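PDB 3Q2O: phosphoribosylaminoimidazole carboxylase, ATPase subunit, which catalyses the ATP-dependent carboxylation of 5-aminoimidazole ribonucleotide with bicarbonate to N5-carboxyaminoimidazole ribonucleotide in purine biosynthesis, as an ATP-grasp enzyme. Local coordinates for the interface of chains A and B. Numbering follows the deposited sequence. Chains: chain A/B, Phosphoribosylaminoimidazole carboxylase, ATPase subunit.

The interface of chains A and B. Residues chain A 27-28, 31, 54, 341-343; chain B 34-37.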
# COMPACT_ATOMS: atom_id res chain seq x y z
N ARG A 27 -3.38 -11.54 -4.60
CA ARG A 27 -2.33 -11.08 -3.67
C ARG A 27 -2.45 -9.59 -3.37
O ARG A 27 -2.37 -9.17 -2.22
CB ARG A 27 -0.93 -11.37 -4.25
CG ARG A 27 0.25 -10.77 -3.44
CD ARG A 27 1.55 -10.95 -4.25
NE ARG A 27 2.77 -10.51 -3.56
CZ ARG A 27 3.52 -11.29 -2.78
NH1 ARG A 27 3.17 -12.55 -2.54
NH2 ARG A 27 4.62 -10.80 -2.22
N MET A 28 -2.65 -8.78 -4.41
CA MET A 28 -2.80 -7.34 -4.22
C MET A 28 -4.11 -6.93 -3.53
O MET A 28 -4.15 -5.92 -2.81
CB MET A 28 -2.58 -6.61 -5.54
CG MET A 28 -1.10 -6.55 -5.92
SD MET A 28 -0.76 -5.82 -7.53
CE MET A 28 -1.22 -7.08 -8.70
N LEU A 31 -3.33 -7.75 0.19
CA LEU A 31 -2.46 -6.73 0.79
C LEU A 31 -3.23 -5.46 1.15
O LEU A 31 -3.03 -4.90 2.23
CB LEU A 31 -1.28 -6.40 -0.12
CG LEU A 31 -0.26 -7.53 -0.27
CD1 LEU A 31 0.57 -7.31 -1.52
CD2 LEU A 31 0.64 -7.64 0.96
N VAL A 54 0.36 -14.22 1.40
CA VAL A 54 -0.14 -13.14 2.24
C VAL A 54 -1.44 -13.56 2.96
O VAL A 54 -1.98 -12.80 3.74
CB VAL A 54 -0.33 -11.81 1.45
CG1 VAL A 54 1.01 -11.23 1.04
CG2 VAL A 54 -1.14 -12.02 0.22
N LEU A 341 8.46 -0.46 -7.71
CA LEU A 341 8.52 -1.85 -8.12
C LEU A 341 7.53 -2.71 -7.35
O LEU A 341 7.40 -2.60 -6.13
CB LEU A 341 9.95 -2.39 -7.94
CG LEU A 341 10.26 -3.85 -8.24
CD1 LEU A 341 9.93 -4.17 -9.70
CD2 LEU A 341 11.74 -4.20 -7.92
N HIS A 342 6.81 -3.55 -8.09
CA HIS A 342 5.90 -4.52 -7.51
C HIS A 342 6.24 -5.89 -8.09
O HIS A 342 6.24 -6.07 -9.31
CB HIS A 342 4.45 -4.15 -7.85
CG HIS A 342 4.01 -2.85 -7.25
ND1 HIS A 342 3.34 -2.78 -6.05
CD2 HIS A 342 4.19 -1.57 -7.66
CE1 HIS A 342 3.10 -1.51 -5.76
NE2 HIS A 342 3.61 -0.76 -6.71
N LEU A 343 6.56 -6.85 -7.22
CA LEU A 343 6.85 -8.22 -7.65
C LEU A 343 5.97 -9.20 -6.88
O LEU A 343 5.78 -9.07 -5.67
CB LEU A 343 8.34 -8.56 -7.50
CG LEU A 343 9.28 -7.76 -8.42
CD1 LEU A 343 10.76 -7.93 -8.01
CD2 LEU A 343 9.11 -8.15 -9.89
N LYS B 34 6.42 -6.84 1.12
CA LYS B 34 5.68 -7.85 0.33
C LYS B 34 5.30 -7.35 -1.06
O LYS B 34 5.29 -8.13 -2.02
CB LYS B 34 4.41 -8.29 1.07
CG LYS B 34 4.66 -9.19 2.26
CD LYS B 34 4.96 -10.60 1.81
CE LYS B 34 4.71 -11.59 2.93
NZ LYS B 34 4.91 -12.98 2.42
N GLU B 35 4.97 -6.05 -1.17
CA GLU B 35 4.65 -5.46 -2.47
C GLU B 35 5.82 -5.61 -3.43
O GLU B 35 5.63 -5.86 -4.62
CB GLU B 35 4.25 -3.98 -2.35
CG GLU B 35 2.85 -3.73 -1.77
CD GLU B 35 1.70 -3.94 -2.76
OE1 GLU B 35 1.91 -4.33 -3.95
OE2 GLU B 35 0.54 -3.74 -2.32
N MET B 36 7.04 -5.48 -2.89
CA MET B 36 8.27 -5.58 -3.67
C MET B 36 8.77 -7.02 -3.85
O MET B 36 9.78 -7.23 -4.51
CB MET B 36 9.38 -4.72 -3.05
CG MET B 36 9.02 -3.25 -3.01
SD MET B 36 10.40 -2.17 -2.59
CE MET B 36 11.26 -2.17 -4.16
N GLY B 37 8.07 -8.00 -3.27
CA GLY B 37 8.42 -9.41 -3.47
C GLY B 37 9.41 -10.01 -2.48
O GLY B 37 10.00 -11.07 -2.75
O HOH W 1 3.26 -8.03 -4.76
O HOH W 2 -2.47 -3.89 -3.02
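Part of a two-fold symmetric interface, this patch sets the C-terminal end of helix 24-35 of chain B against helix 24-35 and strand 339-343 of chain A. PurK enzymes are typically dimers, so the pairing is likely biological. The tight part centres on B:Glu35, wedged between helix and strand. Its chain bends at chi2 (-78°) and runs parallel to A:His342. A:His342 ND1 donates to the carboxylate oxygen OE1 of B:Glu35 at 3.0 Å. The acceptor lies in the ring plane, but the donor sits above the carboxylate plane, and the two planes are nearly perpendicular (87°). A:Leu31 comes from the other side, antiparallel to B:Glu35, with methyl CD1 3.8 Å from B:Glu35 CD. Its second methyl, CD2, touches B:Lys34 CB. The backbone adds a grip: A:Leu343 N donates to B:Glu35 O at 2.9 Å, in the carbonyl plane. B:Met36 packs along the same strand, its CG 3.6 Å from A:Leu341 O and its own O against A:Leu343 CB. A:Arg27 extends to the end of the B helix, with CG anti to its backbone N (chi1 172°). Its NH2 reaches B:Lys34 O at 2.8 Å, in the guanidinium plane but above the carbonyl plane. This cationic group may be favoured by the negative end of the helix dipole. Water 1 bonds A:Arg27 NE and the carbonyls of A:Leu343 and B:Glu35, which may help hold the guanidinium in place.

The contact is looser towards A:Val54, whose CG1 is only grazed by the aliphatic part of B:Lys34. Between the two helices, water 2 forms a bridge: its O lies 2.6 Å from A:Met28 O and 3.1 Å from B:Glu35 OE2.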